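PDB 4P1N: Atg1 tMIT from Kluyveromyces marxianus, which forms the tandem MIT region of a serine/threonine protein kinase essential for autophagy, needed to form autophagosomes and for cytoplasm-to-vacuole transport. Local coordinates for residues B[107-118]-B[225-236]. Numbering follows the deposited sequence.
Sequences LLYLKSLTILAS and ILLDEHLSSNEV
Lys-111, on helix 95-129 of the first MIT domain, forms a buried salt bridge with Glu-235, in the chain following helix 209-227 of the second, tying the tandem MIT domains together. Lys-111 starts with CG anti to the backbone N (chi1 180°), then bends at chi2 and chi3, which turns NZ toward the two oxygens of Glu-235. NZ meets the syn lone pair of Glu-235 OE1 at 2.9 Å, makes a weak bond to Glu-235 OE2, and donates to Leu-231 O at 2.8 Å, where the C=O...NZ angle is 157°. Thr-114 approaches the carboxylate from the opposite direction, and its OG1 lies 2.5 Å from Glu-235 OE1, too short for the length to be trusted. A methionine in place of Lys-111 would probably leave the buried Glu-235 carboxylate without its countercharge and Leu-231 O without this donor. On one apolar flank Ile-115 CD1 packs on Ile-225 CD1 at 3.7 Å, and from the loop Leu-231 CD2 reaches Ser-118 CB. On the other, Val-236, also packed on another protein's chain, crosses Leu-107 at about a right angle, CG1 to CD2 3.8 Å. Val-236 N is held by Asn-234 OD1 in an Asx turn, 2.9 Å long.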
loop_
_atom_site.group_PDB
_atom_site.type_symbol
_atom_site.label_atom_id
_atom_site.label_comp_id
_atom_site.label_asym_id
_atom_site.label_seq_id
_atom_site.Cartn_x
_atom_site.Cartn_y
_atom_site.Cartn_z
ATOM N N LEU B 107 2.559 -20.674 2.319
ATOM C CA LEU B 107 3.829 -20.508 1.642
ATOM C C LEU B 107 3.893 -19.228 0.798
ATOM O O LEU B 107 4.924 -18.535 0.777
ATOM C CB LEU B 107 4.132 -21.748 0.755
ATOM C CG LEU B 107 4.335 -23.074 1.509
ATOM C CD1 LEU B 107 4.707 -24.170 0.522
ATOM C CD2 LEU B 107 5.383 -22.937 2.591
ATOM N N LEU B 108 2.796 -18.916 0.115
ATOM C CA LEU B 108 2.687 -17.675 -0.672
ATOM C C LEU B 108 2.645 -16.451 0.202
ATOM O O LEU B 108 3.213 -15.419 -0.162
ATOM C CB LEU B 108 1.442 -17.730 -1.581
ATOM C CG LEU B 108 1.550 -18.835 -2.637
ATOM C CD1 LEU B 108 0.239 -19.015 -3.364
ATOM C CD2 LEU B 108 2.704 -18.573 -3.615
ATOM N N TYR B 109 2.008 -16.523 1.369
ATOM C CA TYR B 109 2.087 -15.405 2.281
ATOM C C TYR B 109 3.523 -15.264 2.798
ATOM O O TYR B 109 3.976 -14.147 3.015
ATOM C CB TYR B 109 1.098 -15.506 3.465
ATOM C CG TYR B 109 -0.285 -15.140 3.116
ATOM C CD1 TYR B 109 -0.592 -13.872 2.593
ATOM C CD2 TYR B 109 -1.298 -16.078 3.182
ATOM C CE1 TYR B 109 -1.881 -13.537 2.208
ATOM C CE2 TYR B 109 -2.596 -15.751 2.776
ATOM C CZ TYR B 109 -2.873 -14.494 2.275
ATOM O OH TYR B 109 -4.158 -14.197 1.925
ATOM N N LEU B 110 4.229 -16.361 3.042
ATOM C CA LEU B 110 5.596 -16.239 3.567
ATOM C C LEU B 110 6.530 -15.652 2.514
ATOM O O LEU B 110 7.411 -14.907 2.836
ATOM C CB LEU B 110 6.173 -17.561 4.069
ATOM C CG LEU B 110 5.479 -18.230 5.257
ATOM C CD1 LEU B 110 6.155 -19.571 5.526
ATOM C CD2 LEU B 110 5.577 -17.430 6.547
ATOM N N LYS B 111 6.322 -15.973 1.246
ATOM C CA LYS B 111 7.088 -15.351 0.226
ATOM C C LYS B 111 6.755 -13.869 0.102
ATOM O O LYS B 111 7.673 -13.027 -0.055
ATOM C CB LYS B 111 6.908 -16.083 -1.102
ATOM C CG LYS B 111 7.682 -15.497 -2.261
ATOM C CD LYS B 111 9.191 -15.572 -2.091
ATOM C CE LYS B 111 9.727 -17.005 -2.206
ATOM N NZ LYS B 111 11.051 -17.024 -1.551
ATOM N N SER B 112 5.477 -13.524 0.189
ATOM C CA SER B 112 5.088 -12.102 0.268
ATOM C C SER B 112 5.813 -11.350 1.356
ATOM O O SER B 112 6.372 -10.263 1.150
ATOM C CB SER B 112 3.566 -11.910 0.439
ATOM O OG SER B 112 2.848 -12.602 -0.567
ATOM N N LEU B 113 5.830 -11.935 2.527
ATOM C CA LEU B 113 6.550 -11.341 3.638
ATOM C C LEU B 113 8.051 -11.142 3.392
ATOM O O LEU B 113 8.623 -10.143 3.836
ATOM C CB LEU B 113 6.351 -12.175 4.866
ATOM C CG LEU B 113 4.987 -12.094 5.458
ATOM C CD1 LEU B 113 4.807 -13.257 6.426
ATOM C CD2 LEU B 113 4.839 -10.750 6.194
ATOM N N THR B 114 8.672 -12.022 2.620
ATOM C CA THR B 114 10.107 -11.909 2.329
ATOM C C THR B 114 10.308 -10.674 1.436
ATOM O O THR B 114 11.217 -9.874 1.632
ATOM C CB THR B 114 10.682 -13.183 1.612
ATOM O OG1 THR B 114 10.753 -14.259 2.533
ATOM C CG2 THR B 114 12.071 -12.959 1.078
ATOM N N ILE B 115 9.434 -10.509 0.475
ATOM C CA ILE B 115 9.533 -9.357 -0.436
ATOM C C ILE B 115 9.238 -8.058 0.292
ATOM O O ILE B 115 9.969 -7.078 0.154
ATOM C CB ILE B 115 8.605 -9.548 -1.642
ATOM C CG1 ILE B 115 8.919 -10.878 -2.313
ATOM C CG2 ILE B 115 8.813 -8.446 -2.671
ATOM C CD1 ILE B 115 7.847 -11.276 -3.319
ATOM N N LEU B 116 8.192 -8.051 1.116
ATOM C CA LEU B 116 7.843 -6.878 1.880
ATOM C C LEU B 116 9.004 -6.506 2.836
ATOM O O LEU B 116 9.370 -5.332 2.939
ATOM C CB LEU B 116 6.501 -7.113 2.662
ATOM C CG LEU B 116 5.267 -7.318 1.735
ATOM C CD1 LEU B 116 4.107 -7.934 2.497
ATOM C CD2 LEU B 116 4.830 -6.023 1.056
ATOM N N ALA B 117 9.534 -7.485 3.562
ATOM C CA ALA B 117 10.659 -7.268 4.498
ATOM C C ALA B 117 11.872 -6.674 3.805
ATOM O O ALA B 117 12.568 -5.757 4.318
ATOM C CB ALA B 117 11.063 -8.584 5.146
ATOM N N SER B 118 12.146 -7.209 2.635
ATOM C CA SER B 118 13.275 -6.755 1.841
ATOM C C SER B 118 13.125 -5.269 1.481
ATOM O O SER B 118 14.083 -4.513 1.484
ATOM C CB SER B 118 13.349 -7.603 0.581
ATOM O OG SER B 118 14.417 -7.148 -0.213
ATOM N N ILE B 225 11.247 -13.061 -9.107
ATOM C CA ILE B 225 11.362 -13.406 -7.717
ATOM C C ILE B 225 12.271 -14.626 -7.563
ATOM O O ILE B 225 13.125 -14.665 -6.680
ATOM C CB ILE B 225 9.971 -13.632 -7.096
ATOM C CG1 ILE B 225 9.264 -12.289 -6.975
ATOM C CG2 ILE B 225 10.082 -14.297 -5.726
ATOM C CD1 ILE B 225 7.764 -12.423 -6.797
ATOM N N LEU B 226 12.102 -15.596 -8.453
ATOM C CA LEU B 226 12.834 -16.843 -8.389
ATOM C C LEU B 226 14.285 -16.722 -8.834
ATOM O O LEU B 226 15.079 -17.596 -8.537
ATOM C CB LEU B 226 12.145 -17.884 -9.244
ATOM C CG LEU B 226 10.679 -18.207 -8.931
ATOM C CD1 LEU B 226 10.200 -19.357 -9.793
ATOM C CD2 LEU B 226 10.553 -18.562 -7.452
ATOM N N LEU B 227 14.612 -15.666 -9.572
ATOM C CA LEU B 227 15.978 -15.413 -10.031
ATOM C C LEU B 227 16.662 -14.374 -9.167
ATOM O O LEU B 227 17.818 -14.095 -9.368
ATOM C CB LEU B 227 15.979 -14.930 -11.484
ATOM C CG LEU B 227 15.481 -15.944 -12.516
ATOM C CD1 LEU B 227 15.401 -15.306 -13.895
ATOM C CD2 LEU B 227 16.374 -17.170 -12.524
ATOM N N ASP B 228 15.950 -13.791 -8.214
ATOM C CA ASP B 228 16.536 -12.778 -7.373
ATOM C C ASP B 228 17.142 -13.425 -6.127
ATOM O O ASP B 228 16.439 -14.070 -5.325
ATOM C CB ASP B 228 15.469 -11.749 -6.998
ATOM C CG ASP B 228 16.037 -10.567 -6.242
ATOM O OD1 ASP B 228 16.744 -10.763 -5.238
ATOM O OD2 ASP B 228 15.735 -9.427 -6.624
ATOM N N GLU B 229 18.442 -13.205 -5.941
ATOM C CA GLU B 229 19.180 -13.838 -4.847
ATOM C C GLU B 229 18.643 -13.470 -3.475
ATOM O O GLU B 229 18.587 -14.318 -2.616
ATOM C CB GLU B 229 20.699 -13.546 -4.924
ATOM N N HIS B 230 18.229 -12.226 -3.278
ATOM C CA HIS B 230 17.668 -11.815 -1.996
ATOM C C HIS B 230 16.206 -12.272 -1.817
ATOM O O HIS B 230 15.668 -12.034 -0.757
ATOM C CB HIS B 230 17.669 -10.275 -1.777
ATOM C CG HIS B 230 18.645 -9.498 -2.615
ATOM N ND1 HIS B 230 18.285 -8.892 -3.803
ATOM C CD2 HIS B 230 19.947 -9.170 -2.407
ATOM C CE1 HIS B 230 19.329 -8.256 -4.305
ATOM N NE2 HIS B 230 20.352 -8.411 -3.480
ATOM N N LEU B 231 15.564 -12.861 -2.842
ATOM C CA LEU B 231 14.132 -13.236 -2.778
ATOM C C LEU B 231 13.834 -14.710 -3.069
ATOM O O LEU B 231 12.758 -15.195 -2.725
ATOM C CB LEU B 231 13.335 -12.436 -3.794
ATOM C CG LEU B 231 13.440 -10.922 -3.761
ATOM C CD1 LEU B 231 12.464 -10.345 -4.794
ATOM C CD2 LEU B 231 13.138 -10.400 -2.369
ATOM N N SER B 232 14.769 -15.394 -3.727
ATOM C CA SER B 232 14.583 -16.751 -4.198
ATOM C C SER B 232 14.885 -17.787 -3.133
ATOM O O SER B 232 14.633 -18.954 -3.342
ATOM C CB SER B 232 15.514 -17.045 -5.379
ATOM O OG SER B 232 16.853 -16.849 -4.987
ATOM N N SER B 233 15.419 -17.366 -2.005
ATOM C CA SER B 233 15.598 -18.266 -0.867
ATOM C C SER B 233 14.279 -18.720 -0.255
ATOM O O SER B 233 13.350 -17.938 -0.167
ATOM C CB SER B 233 16.447 -17.586 0.195
ATOM O OG SER B 233 17.802 -17.667 -0.240
ATOM N N ASN B 234 14.234 -19.974 0.202
ATOM C CA ASN B 234 12.996 -20.595 0.629
ATOM C C ASN B 234 12.823 -20.433 2.128
ATOM O O ASN B 234 13.667 -20.879 2.919
ATOM C CB ASN B 234 12.969 -22.062 0.232
ATOM C CG ASN B 234 11.612 -22.710 0.476
ATOM O OD1 ASN B 234 11.046 -22.586 1.559
ATOM N ND2 ASN B 234 11.089 -23.414 -0.533
ATOM N N GLU B 235 11.691 -19.844 2.517
ATOM C CA GLU B 235 11.541 -19.447 3.872
ATOM C C GLU B 235 11.229 -20.583 4.861
ATOM O O GLU B 235 11.210 -20.348 6.039
ATOM C CB GLU B 235 10.604 -18.225 4.108
ATOM C CG GLU B 235 9.749 -17.448 3.131
ATOM C CD GLU B 235 10.084 -17.382 1.664
ATOM O OE1 GLU B 235 10.590 -16.317 1.182
ATOM O OE2 GLU B 235 9.693 -18.352 0.970
ATOM N N VAL B 236 10.997 -21.807 4.397
ATOM C CA VAL B 236 10.824 -22.915 5.332
ATOM C C VAL B 236 12.113 -23.713 5.457
ATOM O O VAL B 236 12.167 -24.612 6.245
ATOM C CB VAL B 236 9.631 -23.830 4.970
ATOM C CG1 VAL B 236 8.319 -23.041 5.044
ATOM C CG2 VAL B 236 9.789 -24.454 3.596
HETATM O O HOH W 1 7.531 -19.483 1.059
#